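Long-range contacts in esterase (PDB 1QLW), which probably hydrolyses carboxylic esters, as a bacterial esterase of the alpha/beta hydrolase fold: residues A[27-32]-A[42-47]; A[64-69]-A[198-203]; A[132-137]-A[173-178]; A[232-237]-A[270-275]. One frame throughout, in Å; residues are numbered along the deposited sequence.

Contact 1. Residues A[27-32]-A[42-47]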
loop_
_atom_site.group_PDB
_atom_site.type_symbol
_atom_site.label_atom_id
_atom_site.label_comp_id
_atom_site.label_asym_id
_atom_site.label_seq_id
_atom_site.Cartn_x
_atom_site.Cartn_y
_atom_site.Cartn_z
ATOM N N ASP A 27 5.489 -0.694 20.155
ATOM C CA ASP A 27 6.898 -1.016 19.980
ATOM C C ASP A 27 7.184 -2.390 20.569
ATOM O O ASP A 27 6.719 -2.747 21.657
ATOM C CB ASP A 27 7.781 0.093 20.570
ATOM C CG ASP A 27 7.812 1.308 19.632
ATOM O OD1 ASP A 27 7.138 1.297 18.577
ATOM O OD2 ASP A 27 8.510 2.290 19.959
ATOM N N VAL A 28 7.921 -3.194 19.828
ATOM C CA VAL A 28 8.297 -4.552 20.164
ATOM C C VAL A 28 9.821 -4.648 20.144
ATOM O O VAL A 28 10.444 -4.261 19.156
ATOM C CB VAL A 28 7.731 -5.564 19.127
ATOM C CG1 VAL A 28 8.311 -6.963 19.300
ATOM C CG2 VAL A 28 6.211 -5.641 19.219
ATOM N N THR A 29 10.394 -5.194 21.207
ATOM C CA THR A 29 11.828 -5.468 21.225
ATOM C C THR A 29 12.026 -6.907 20.769
ATOM O O THR A 29 11.446 -7.827 21.367
ATOM C CB THR A 29 12.419 -5.291 22.637
ATOM O OG1 THR A 29 12.151 -3.952 23.059
ATOM C CG2 THR A 29 13.911 -5.565 22.675
ATOM N N SER A 30 12.793 -7.102 19.728
ATOM C CA SER A 30 12.986 -8.413 19.139
ATOM C C SER A 30 14.457 -8.790 19.134
ATOM O O SER A 30 15.341 -7.933 19.096
ATOM C CB SER A 30 12.533 -8.347 17.672
ATOM O OG SER A 30 12.799 -9.584 17.034
ATOM N N GLU A 31 14.705 -10.087 19.167
ATOM C CA GLU A 31 16.027 -10.664 19.076
ATOM C C GLU A 31 16.267 -11.293 17.713
ATOM O O GLU A 31 17.394 -11.747 17.465
ATOM C CB GLU A 31 16.239 -11.745 20.145
ATOM C CG GLU A 31 15.920 -11.299 21.560
ATOM C CD GLU A 31 16.499 -9.957 21.953
ATOM O OE1 GLU A 31 17.675 -9.743 21.609
ATOM O OE2 GLU A 31 15.802 -9.138 22.576
ATOM N N THR A 32 15.278 -11.293 16.823
ATOM C CA THR A 32 15.384 -12.033 15.577
ATOM C C THR A 32 14.952 -11.211 14.367
ATOM O O THR A 32 14.322 -11.739 13.440
ATOM C CB THR A 32 14.617 -13.363 15.651
ATOM O OG1 THR A 32 13.252 -13.082 15.988
ATOM C CG2 THR A 32 15.172 -14.299 16.719
ATOM N N HIS A 42 18.978 -7.675 16.984
ATOM C CA HIS A 42 18.331 -7.169 18.192
ATOM C C HIS A 42 17.917 -5.725 17.922
ATOM O O HIS A 42 18.787 -4.927 17.543
ATOM C CB HIS A 42 19.290 -7.201 19.412
ATOM C CG HIS A 42 18.736 -6.433 20.577
ATOM N ND1 HIS A 42 17.871 -6.959 21.508
ATOM C CD2 HIS A 42 18.917 -5.131 20.926
ATOM C CE1 HIS A 42 17.547 -6.028 22.395
ATOM N NE2 HIS A 42 18.175 -4.915 22.056
ATOM N N GLY A 43 16.669 -5.360 18.155
ATOM C CA GLY A 43 16.246 -3.992 17.948
ATOM C C GLY A 43 14.764 -3.856 18.246
ATOM O O GLY A 43 14.109 -4.829 18.607
ATOM N N THR A 44 14.286 -2.642 18.106
ATOM C CA THR A 44 12.897 -2.321 18.383
ATOM C C THR A 44 12.190 -1.968 17.087
ATOM O O THR A 44 12.683 -1.151 16.307
ATOM C CB THR A 44 12.840 -1.089 19.305
ATOM O OG1 THR A 44 13.682 -1.299 20.432
ATOM C CG2 THR A 44 11.426 -0.815 19.784
ATOM N N VAL A 45 11.023 -2.565 16.869
ATOM C CA VAL A 45 10.209 -2.261 15.697
ATOM C C VAL A 45 8.830 -1.796 16.159
ATOM O O VAL A 45 8.347 -2.214 17.204
ATOM C CB VAL A 45 10.088 -3.408 14.677
ATOM C CG1 VAL A 45 11.438 -3.655 14.000
ATOM C CG2 VAL A 45 9.546 -4.671 15.338
ATOM N N THR A 46 8.164 -1.044 15.288
ATOM C CA THR A 46 6.761 -0.661 15.513
ATOM C C THR A 46 5.888 -1.568 14.666
ATOM O O THR A 46 6.108 -1.696 13.454
ATOM C CB THR A 46 6.551 0.803 15.111
ATOM O OG1 THR A 46 7.478 1.621 15.840
ATOM C CG2 THR A 46 5.131 1.259 15.407
ATOM N N VAL A 47 4.874 -2.162 15.291
ATOM C CA VAL A 47 3.941 -3.057 14.602
ATOM C C VAL A 47 2.510 -2.708 15.015
ATOM O O VAL A 47 2.294 -1.992 15.991
ATOM C CB VAL A 47 4.219 -4.544 14.839
ATOM C CG1 VAL A 47 5.606 -4.951 14.365
ATOM C CG2 VAL A 47 4.043 -4.843 16.311
HETATM O O HOH W 1 13.009 -0.832 23.009
#

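Contact 2. Residues A[64-69]-A[198-203]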
loop_
_atom_site.group_PDB
_atom_site.type_symbol
_atom_site.label_atom_id
_atom_site.label_comp_id
_atom_site.label_asym_id
_atom_site.label_seq_id
_atom_site.Cartn_x
_atom_site.Cartn_y
_atom_site.Cartn_z
ATOM N N PRO A 64 -16.199 12.764 6.633
ATOM C CA PRO A 64 -15.455 11.921 5.707
ATOM C C PRO A 64 -15.932 10.477 5.752
ATOM O O PRO A 64 -16.459 10.032 6.770
ATOM C CB PRO A 64 -14.020 11.967 6.244
ATOM C CG PRO A 64 -13.950 13.273 6.973
ATOM C CD PRO A 64 -15.308 13.322 7.664
ATOM N N ILE A 65 -15.669 9.729 4.697
ATOM C CA ILE A 65 -15.907 8.301 4.647
ATOM C C ILE A 65 -14.561 7.591 4.780
ATOM O O ILE A 65 -13.620 7.892 4.048
ATOM C CB ILE A 65 -16.637 7.882 3.364
ATOM C CG1 ILE A 65 -17.985 8.607 3.233
ATOM C CG2 ILE A 65 -16.813 6.367 3.321
ATOM C CD1 ILE A 65 -18.675 8.457 1.895
ATOM N N THR A 66 -14.496 6.666 5.732
ATOM C CA THR A 66 -13.328 5.808 5.917
ATOM C C THR A 66 -13.649 4.455 5.291
ATOM O O THR A 66 -14.627 3.807 5.690
ATOM C CB THR A 66 -12.995 5.687 7.408
ATOM O OG1 THR A 66 -12.641 6.970 7.938
ATOM C CG2 THR A 66 -11.834 4.740 7.638
ATOM N N LEU A 67 -12.851 4.029 4.328
ATOM C CA LEU A 67 -13.044 2.797 3.569
ATOM C C LEU A 67 -12.102 1.714 4.065
ATOM O O LEU A 67 -10.889 1.931 4.105
ATOM C CB LEU A 67 -12.836 3.028 2.068
ATOM C CG LEU A 67 -13.772 4.028 1.393
ATOM C CD1 LEU A 67 -13.316 4.284 -0.049
ATOM C CD2 LEU A 67 -15.198 3.514 1.391
ATOM N N ILE A 68 -12.671 0.573 4.445
ATOM C CA ILE A 68 -11.983 -0.477 5.179
ATOM C C ILE A 68 -12.114 -1.807 4.448
ATOM O O ILE A 68 -13.196 -2.425 4.455
ATOM C CB ILE A 68 -12.577 -0.580 6.602
ATOM C CG1 ILE A 68 -12.658 0.778 7.324
ATOM C CG2 ILE A 68 -11.813 -1.602 7.433
ATOM C CD1 ILE A 68 -13.738 0.811 8.382
ATOM N N HIS A 69 -11.059 -2.248 3.781
ATOM C CA HIS A 69 -11.067 -3.477 3.007
ATOM C C HIS A 69 -11.199 -4.718 3.893
ATOM O O HIS A 69 -10.996 -4.673 5.103
ATOM C CB HIS A 69 -9.790 -3.575 2.148
ATOM C CG HIS A 69 -8.560 -3.747 2.999
ATOM N ND1 HIS A 69 -8.236 -4.987 3.526
ATOM C CD2 HIS A 69 -7.612 -2.893 3.429
ATOM C CE1 HIS A 69 -7.131 -4.829 4.266
ATOM N NE2 HIS A 69 -6.724 -3.570 4.230
ATOM N N ASP A 198 -13.127 13.575 14.267
ATOM C CA ASP A 198 -14.292 14.129 14.924
ATOM C C ASP A 198 -15.532 13.910 14.070
ATOM O O ASP A 198 -16.357 14.798 13.890
ATOM C CB ASP A 198 -14.095 15.593 15.307
ATOM C CG ASP A 198 -15.151 16.090 16.284
ATOM O OD1 ASP A 198 -15.611 15.283 17.118
ATOM O OD2 ASP A 198 -15.517 17.275 16.171
ATOM N N GLY A 199 -15.713 12.667 13.606
ATOM C CA GLY A 199 -16.922 12.300 12.895
ATOM C C GLY A 199 -16.636 11.749 11.517
ATOM O O GLY A 199 -16.297 12.496 10.597
ATOM N N THR A 200 -16.774 10.447 11.357
ATOM C CA THR A 200 -16.578 9.797 10.074
ATOM C C THR A 200 -17.601 8.685 9.917
ATOM O O THR A 200 -18.081 8.092 10.893
ATOM C CB THR A 200 -15.139 9.221 9.951
ATOM O OG1 THR A 200 -14.928 8.634 8.661
ATOM C CG2 THR A 200 -14.819 8.174 11.004
ATOM N N VAL A 201 -17.930 8.406 8.675
ATOM C CA VAL A 201 -18.755 7.272 8.315
ATOM C C VAL A 201 -17.779 6.114 8.067
ATOM O O VAL A 201 -16.923 6.226 7.181
ATOM C CB VAL A 201 -19.568 7.520 7.049
ATOM C CG1 VAL A 201 -20.319 6.279 6.598
ATOM C CG2 VAL A 201 -20.510 8.704 7.258
ATOM N N LEU A 202 -17.898 5.014 8.793
ATOM C CA LEU A 202 -17.050 3.846 8.602
ATOM C C LEU A 202 -17.713 2.907 7.610
ATOM O O LEU A 202 -18.846 2.485 7.864
ATOM C CB LEU A 202 -16.800 3.124 9.928
ATOM C CG LEU A 202 -16.104 3.934 11.026
ATOM C CD1 LEU A 202 -15.974 3.112 12.300
ATOM C CD2 LEU A 202 -14.750 4.469 10.607
ATOM N N LEU A 203 -17.018 2.561 6.538
ATOM C CA LEU A 203 -17.534 1.666 5.505
ATOM C C LEU A 203 -16.583 0.481 5.394
ATOM O O LEU A 203 -15.415 0.628 5.057
ATOM C CB LEU A 203 -17.687 2.413 4.192
ATOM C CG LEU A 203 -18.446 1.659 3.097
ATOM C CD1 LEU A 203 -19.053 2.636 2.108
ATOM C CD2 LEU A 203 -17.553 0.653 2.418
#

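Contact 3. Residues A[132-137]-A[173-178]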
loop_
_atom_site.group_PDB
_atom_site.type_symbol
_atom_site.label_atom_id
_atom_site.label_comp_id
_atom_site.label_asym_id
_atom_site.label_seq_id
_atom_site.Cartn_x
_atom_site.Cartn_y
_atom_site.Cartn_z
ATOM N N ASP A 132 0.077 -17.884 11.839
ATOM C CA ASP A 132 -1.046 -18.409 11.087
ATOM C C ASP A 132 -1.326 -17.467 9.917
ATOM O O ASP A 132 -1.805 -16.346 10.115
ATOM C CB ASP A 132 -2.260 -18.480 12.015
ATOM C CG ASP A 132 -3.488 -18.987 11.301
ATOM O OD1 ASP A 132 -3.368 -19.748 10.331
ATOM O OD2 ASP A 132 -4.587 -18.631 11.777
ATOM N N LEU A 133 -1.026 -17.906 8.714
ATOM C CA LEU A 133 -1.141 -17.130 7.490
ATOM C C LEU A 133 -1.987 -17.865 6.469
ATOM O O LEU A 133 -1.950 -19.110 6.437
ATOM C CB LEU A 133 0.258 -16.922 6.866
ATOM C CG LEU A 133 1.320 -16.352 7.792
ATOM C CD1 LEU A 133 2.643 -16.239 7.067
ATOM C CD2 LEU A 133 0.889 -15.006 8.324
ATOM N N PHE A 134 -2.692 -17.133 5.604
ATOM C CA PHE A 134 -3.369 -17.798 4.504
ATOM C C PHE A 134 -3.403 -16.868 3.305
ATOM O O PHE A 134 -3.199 -15.665 3.405
ATOM C CB PHE A 134 -4.784 -18.251 4.865
ATOM C CG PHE A 134 -5.760 -17.141 5.110
ATOM C CD1 PHE A 134 -5.872 -16.559 6.361
ATOM C CD2 PHE A 134 -6.620 -16.700 4.109
ATOM C CE1 PHE A 134 -6.776 -15.549 6.635
ATOM C CE2 PHE A 134 -7.535 -15.690 4.371
ATOM C CZ PHE A 134 -7.588 -15.116 5.617
ATOM N N ALA A 135 -3.695 -17.464 2.163
ATOM C CA ALA A 135 -3.961 -16.721 0.936
ATOM C C ALA A 135 -5.137 -17.430 0.256
ATOM O O ALA A 135 -5.221 -18.651 0.329
ATOM C CB ALA A 135 -2.782 -16.642 0.009
ATOM N N ALA A 136 -6.003 -16.658 -0.368
ATOM C CA ALA A 136 -7.125 -17.234 -1.109
ATOM C C ALA A 136 -6.679 -17.437 -2.557
ATOM O O ALA A 136 -6.314 -16.489 -3.258
ATOM C CB ALA A 136 -8.324 -16.294 -1.065
ATOM N N GLY A 137 -6.701 -18.682 -2.979
ATOM C CA GLY A 137 -6.367 -19.008 -4.364
ATOM C C GLY A 137 -7.469 -18.507 -5.301
ATOM O O GLY A 137 -8.589 -18.221 -4.887
ATOM N N VAL A 173 -3.613 -10.591 -1.829
ATOM C CA VAL A 173 -2.397 -10.716 -1.030
ATOM C C VAL A 173 -2.604 -11.683 0.118
ATOM O O VAL A 173 -3.739 -11.906 0.563
ATOM C CB VAL A 173 -1.978 -9.333 -0.462
ATOM C CG1 VAL A 173 -1.695 -8.306 -1.555
ATOM C CG2 VAL A 173 -3.014 -8.771 0.503
ATOM N N PRO A 174 -1.517 -12.203 0.694
ATOM C CA PRO A 174 -1.625 -12.995 1.919
ATOM C C PRO A 174 -2.212 -12.199 3.066
ATOM O O PRO A 174 -2.029 -10.990 3.188
ATOM C CB PRO A 174 -0.183 -13.405 2.213
ATOM C CG PRO A 174 0.466 -13.404 0.876
ATOM C CD PRO A 174 -0.138 -12.227 0.141
ATOM N N ASP A 175 -2.866 -12.938 3.945
ATOM C CA ASP A 175 -3.626 -12.380 5.055
ATOM C C ASP A 175 -3.078 -12.895 6.371
ATOM O O ASP A 175 -2.971 -14.107 6.570
ATOM C CB ASP A 175 -5.094 -12.745 4.852
ATOM C CG ASP A 175 -6.031 -11.902 5.660
ATOM O OD1 ASP A 175 -5.699 -11.601 6.819
ATOM O OD2 ASP A 175 -7.114 -11.557 5.125
ATOM N N TRP A 176 -2.713 -11.959 7.258
ATOM C CA TRP A 176 -2.154 -12.252 8.562
ATOM C C TRP A 176 -3.194 -12.157 9.668
ATOM O O TRP A 176 -2.791 -12.225 10.858
ATOM C CB TRP A 176 -1.003 -11.272 8.814
ATOM C CG TRP A 176 0.216 -11.521 7.985
ATOM C CD1 TRP A 176 0.339 -11.555 6.627
ATOM C CD2 TRP A 176 1.536 -11.745 8.499
ATOM N NE1 TRP A 176 1.633 -11.828 6.267
ATOM C CE2 TRP A 176 2.382 -11.961 7.401
ATOM C CE3 TRP A 176 2.066 -11.813 9.795
ATOM C CZ2 TRP A 176 3.758 -12.197 7.559
ATOM C CZ3 TRP A 176 3.428 -12.061 9.954
ATOM C CH2 TRP A 176 4.220 -12.253 8.840
ATOM N N LEU A 177 -4.478 -12.126 9.381
ATOM C CA LEU A 177 -5.508 -11.980 10.402
ATOM C C LEU A 177 -5.335 -12.953 11.562
ATOM O O LEU A 177 -5.449 -12.587 12.746
ATOM C CB LEU A 177 -6.899 -12.245 9.776
ATOM C CG LEU A 177 -8.072 -11.930 10.697
ATOM C CD1 LEU A 177 -8.418 -10.466 10.674
ATOM C CD2 LEU A 177 -9.284 -12.788 10.354
ATOM N N GLY A 178 -5.078 -14.219 11.231
ATOM C CA GLY A 178 -5.039 -15.281 12.205
ATOM C C GLY A 178 -3.861 -15.235 13.141
ATOM O O GLY A 178 -3.844 -15.958 14.145
HETATM O O HOH W 2 -4.047 -15.383 8.902
HETATM O O HOH W 3 -5.196 -13.924 -0.851
#

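Contact 4. Residues A[232-237]-A[270-275]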
loop_
_atom_site.group_PDB
_atom_site.type_symbol
_atom_site.label_atom_id
_atom_site.label_comp_id
_atom_site.label_asym_id
_atom_site.label_seq_id
_atom_site.Cartn_x
_atom_site.Cartn_y
_atom_site.Cartn_z
ATOM N N GLY A 232 -18.774 -10.562 7.071
ATOM C CA GLY A 232 -18.610 -11.956 7.465
ATOM C C GLY A 232 -19.414 -12.247 8.721
ATOM O O GLY A 232 -19.941 -13.356 8.871
ATOM N N GLU A 233 -19.502 -11.259 9.600
ATOM C CA GLU A 233 -20.330 -11.349 10.793
ATOM C C GLU A 233 -20.951 -9.983 11.074
ATOM O O GLU A 233 -20.290 -8.964 10.940
ATOM C CB GLU A 233 -19.489 -11.756 12.000
ATOM C CG GLU A 233 -18.919 -13.150 12.019
ATOM C CD GLU A 233 -19.898 -14.289 11.848
ATOM O OE1 GLU A 233 -21.068 -14.178 12.269
ATOM O OE2 GLU A 233 -19.536 -15.345 11.280
ATOM N N CYS A 234 -22.218 -9.988 11.476
ATOM C CA CYS A 234 -22.869 -8.787 11.991
ATOM C C CYS A 234 -22.853 -8.958 13.514
ATOM O O CYS A 234 -22.669 -10.070 14.025
ATOM C CB CYS A 234 -24.307 -8.678 11.468
ATOM S SG CYS A 234 -24.523 -7.955 9.853
ATOM N N PRO A 235 -23.054 -7.893 14.268
ATOM C CA PRO A 235 -23.207 -8.003 15.712
ATOM C C PRO A 235 -24.372 -8.915 16.081
ATOM O O PRO A 235 -25.277 -9.114 15.255
ATOM C CB PRO A 235 -23.493 -6.580 16.170
ATOM C CG PRO A 235 -22.937 -5.715 15.092
ATOM C CD PRO A 235 -23.189 -6.494 13.813
ATOM N N LYS A 236 -24.338 -9.474 17.281
ATOM C CA LYS A 236 -25.444 -10.280 17.790
ATOM C C LYS A 236 -26.555 -9.352 18.234
ATOM O O LYS A 236 -26.399 -8.144 18.429
ATOM C CB LYS A 236 -24.966 -11.149 18.943
ATOM C CG LYS A 236 -23.862 -12.127 18.619
ATOM C CD LYS A 236 -24.278 -13.133 17.566
ATOM C CE LYS A 236 -23.268 -14.268 17.471
ATOM N NZ LYS A 236 -23.243 -15.119 18.688
ATOM N N PRO A 237 -27.803 -9.854 18.254
ATOM C CA PRO A 237 -28.937 -9.032 18.659
ATOM C C PRO A 237 -28.675 -8.422 20.021
ATOM O O PRO A 237 -29.065 -7.289 20.303
ATOM C CB PRO A 237 -30.133 -9.951 18.647
ATOM C CG PRO A 237 -29.677 -11.283 18.220
ATOM C CD PRO A 237 -28.190 -11.262 18.053
ATOM N N HIS A 270 -29.994 -9.747 9.135
ATOM C CA HIS A 270 -31.371 -9.308 9.375
ATOM C C HIS A 270 -31.708 -9.359 10.862
ATOM O O HIS A 270 -32.385 -8.461 11.362
ATOM C CB HIS A 270 -32.379 -10.191 8.644
ATOM C CG HIS A 270 -32.563 -9.830 7.211
ATOM N ND1 HIS A 270 -33.106 -8.634 6.794
ATOM C CD2 HIS A 270 -32.312 -10.561 6.090
ATOM C CE1 HIS A 270 -33.210 -8.649 5.477
ATOM N NE2 HIS A 270 -32.720 -9.799 5.025
ATOM N N ALA A 271 -31.285 -10.403 11.562
ATOM C CA ALA A 271 -31.622 -10.510 12.989
ATOM C C ALA A 271 -31.044 -9.297 13.717
ATOM O O ALA A 271 -31.680 -8.745 14.606
ATOM C CB ALA A 271 -31.149 -11.815 13.555
ATOM N N PHE A 272 -29.813 -8.926 13.382
ATOM C CA PHE A 272 -29.175 -7.751 13.957
ATOM C C PHE A 272 -29.945 -6.485 13.654
ATOM O O PHE A 272 -30.250 -5.722 14.568
ATOM C CB PHE A 272 -27.730 -7.658 13.420
ATOM C CG PHE A 272 -27.096 -6.318 13.615
ATOM C CD1 PHE A 272 -26.929 -5.769 14.866
ATOM C CD2 PHE A 272 -26.704 -5.637 12.464
ATOM C CE1 PHE A 272 -26.346 -4.504 14.966
ATOM C CE2 PHE A 272 -26.108 -4.398 12.572
ATOM C CZ PHE A 272 -25.962 -3.843 13.818
ATOM N N ILE A 273 -30.216 -6.234 12.385
ATOM C CA ILE A 273 -30.894 -4.998 11.995
ATOM C C ILE A 273 -32.257 -4.904 12.646
ATOM O O ILE A 273 -32.638 -3.838 13.144
ATOM C CB ILE A 273 -30.976 -4.927 10.470
ATOM C CG1 ILE A 273 -29.584 -4.723 9.838
ATOM C CG2 ILE A 273 -31.939 -3.830 10.023
ATOM C CD1 ILE A 273 -28.931 -3.393 10.162
ATOM N N ASP A 274 -33.016 -5.990 12.640
ATOM C CA ASP A 274 -34.329 -5.965 13.276
ATOM C C ASP A 274 -34.222 -5.679 14.757
ATOM O O ASP A 274 -35.026 -4.914 15.301
ATOM C CB ASP A 274 -35.036 -7.304 13.032
ATOM C CG ASP A 274 -35.410 -7.507 11.581
ATOM O OD1 ASP A 274 -35.390 -6.557 10.771
ATOM O OD2 ASP A 274 -35.749 -8.666 11.264
ATOM N N ALA A 275 -33.266 -6.306 15.440
ATOM C CA ALA A 275 -33.042 -6.039 16.856
ATOM C C ALA A 275 -32.662 -4.586 17.098
ATOM O O ALA A 275 -33.117 -3.977 18.069
ATOM C CB ALA A 275 -31.979 -6.960 17.427
#

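Contact 1. Residues A[27-32]-A[42-47]
Thr46 and Asp27 illustrate how neighbours across an antiparallel non-hydrogen-bonded pair can exploit their shared face. With Thr46 OG1 beside its own backbone N (chi1 -56°) and Asp27 CG placed likewise, the two side chains run alongside each other, and Thr46 OG1 donates to Asp27 OD1 over 2.8 Å, arriving from above the carboxylate plane. The same hydroxyl is also bonded to His138 NE2 of the second subunit, so an alanine in place of Thr46 would probably cost both the tie to Asp27 and a polar link between subunits. Further along this face, Thr44 OG1 bonds Glu139 of the second subunit and accepts from a water (2.7 Å) that also bonds Thr29 OG1. On the other face Val28 turns CG2 beside its backbone N, where it meets Val47 CG2 at 3.7 Å, the two side chains crossing at about a right angle. Beyond the strands, the bend at chi2 (-47°) brings the Glu31 carboxylate to the edge of the His42 ring. Glu31 OE1 offers the syn lone pair to His42 ND1, 2.8 Å away and near the ring plane, while the carboxylate and ring planes stand 33° apart. Thr29 CG2 reaches the ring at His42 CE1, 3.7 Å. Backbone bonds pairing Val28 with Val45 and Ser30 with Gly43 hold the register of a long-looped beta hairpin, whose Asp27-Thr46 face packs on the second subunit.

Contact 2. Residues A[64-69]-A[198-203]
Leu203 swings its isobutyl group, CG anti to the backbone N (chi1 -170°), alongside that of Leu67, and Leu203 CD2 rests 3.8 Å from Leu67 CD2. Leu67 takes a different first torsion, with CG beside its N, so the two chains point the same way from one face of the sheet. Ile65 joins them through CG2, 4.1 Å from Leu203 CB, and Phe92 of helix 88-94 packs on all three. The opposite face carries Thr66, whose CB lies 3.8 Å from Leu202 CD2, beneath Leu190 and Leu193 of helix 185-197. Regular parallel bonding joins the strands, from Thr66 N to Val201 O (2.9 Å) and from Leu203 N to Thr66 O (2.8 Å), both nearly along the C=O axis. These are central strands of the alpha/beta hydrolase sheet, and strand 200-205 probably leads to the nucleophile elbow, as in relatives. At the other end Thr66 OG1 donates to Thr200 OG1 (2.9 Å), which passes its own hydrogen to Pro64 O (2.8 Å) from well above the carbonyl plane. Pro64 O already receives Val201 N almost end-on. The hydroxyls thus form a directed chain that ends on a backbone carbonyl, bringing polar groups among otherwise apolar side chains at little likely cost.

Contact 3. Residues A[132-137]-A[173-178]
A bridging water is gripped by three bonds: it donates to Asp175 O (2.9 Å) and to Asp132 O and accepts from Gly178 N, tying Asp132 to Asp175 and Gly178. Asp175 O itself has a second partner, Phe134 N, at 3.2 Å in the carbonyl plane. The return bond, Asp175 N to Phe134 O at 2.8 Å, runs nearly along the C=O axis and completes a single antiparallel bridge between two loops. Phe134, its CG in the crowded position between N and carbonyl carbon (chi1 67°), folds its ring alongside Asp175, whose CB sits over one face toward the rim, 3.5 Å from Phe134 CZ. The carboxylate plane lies only 17° from the ring plane. Tyr39 of the second subunit stacks on this ring too. Leu133 CD2 presses over the centre of the Trp176 indole, a tight CH-pi contact with 3.3 Å to Trp176 CD2. The Asp175 side chain forms an Asx turn, OD1 accepting from Leu177 N (2.9 Å) through its anti lone pair. Arg107 makes a salt bridge to OD1, while Gln207 NE2 and the backbone N of Cys72 bond OD2. An alanine at Asp175 would probably disturb the turn and leave Arg107 without this counter-charge. With four partners around it, the buried carboxylate is likely to stay ionised, its charge probably balanced by Arg107, outside the two loops.

Contact 4. Residues A[232-237]-A[270-275]
Residues 234-236 run extended past one side of helix 263-278, and no hydrogen bond crosses between the segments, the nearest CA atoms being those of Pro237 and Phe272 at 4.9 Å. The meeting is one of ring on ring. Phe272 directs CG anti to its backbone N (chi1 164°), which sends the phenyl out from the helix toward the loop. Pro235 lies across one face of Phe272, Pro235 CD 3.6 Å from the centroid of its ring and 3° off the normal, a CH-pi contact that is almost perfectly centred. Pro235 CG lies over the rim, coming within 3.6 Å of Phe272 CE1. The helix links strand 248-252 to strand 283-287 in a beta-alpha-beta crossover of the alpha/beta hydrolase sheet, and the loop leaves strand 223-229, so the contact joins two successive connections of the fold. A covalent bond adds to it: Cys234 SG, beside its own backbone N, forms the disulfide with Cys269, just ahead of the helical segment. Cys234 CB meets Phe272 CD2 at 4.0 Å, and the sulfur of Cys234 approaches the ring obliquely. Phe213 meets the ring edge-to-face, and Val240, Leu243 and Val248 pack round the same side chain. At the exposed end Pro237 CB touches Ala275 CB, 3.7 Å away, one helical turn beyond Phe272.

Contact 2 is the core of the set, its centre about 10 Å from that of the chain and nearly all its touching residues buried, whereas contact 1 has its centre 28 Å out and is partly exposed. Both belong to the same mixed sheet, yet one is parallel and largely apolar in its side chains, the other antiparallel and rich in polar ones. Contacts 1 and 3 share a further role, since both touch the second subunit; contact 3, between loops rather than strands, is buried and held by a pair of backbone bonds and waters, with a carboxylate tied to residues outside. It lies in the chain between strand 99-103 and strand 200-205. Contact 4 differs from all three, with no hydrogen bond across it, relying on packing and a disulfide.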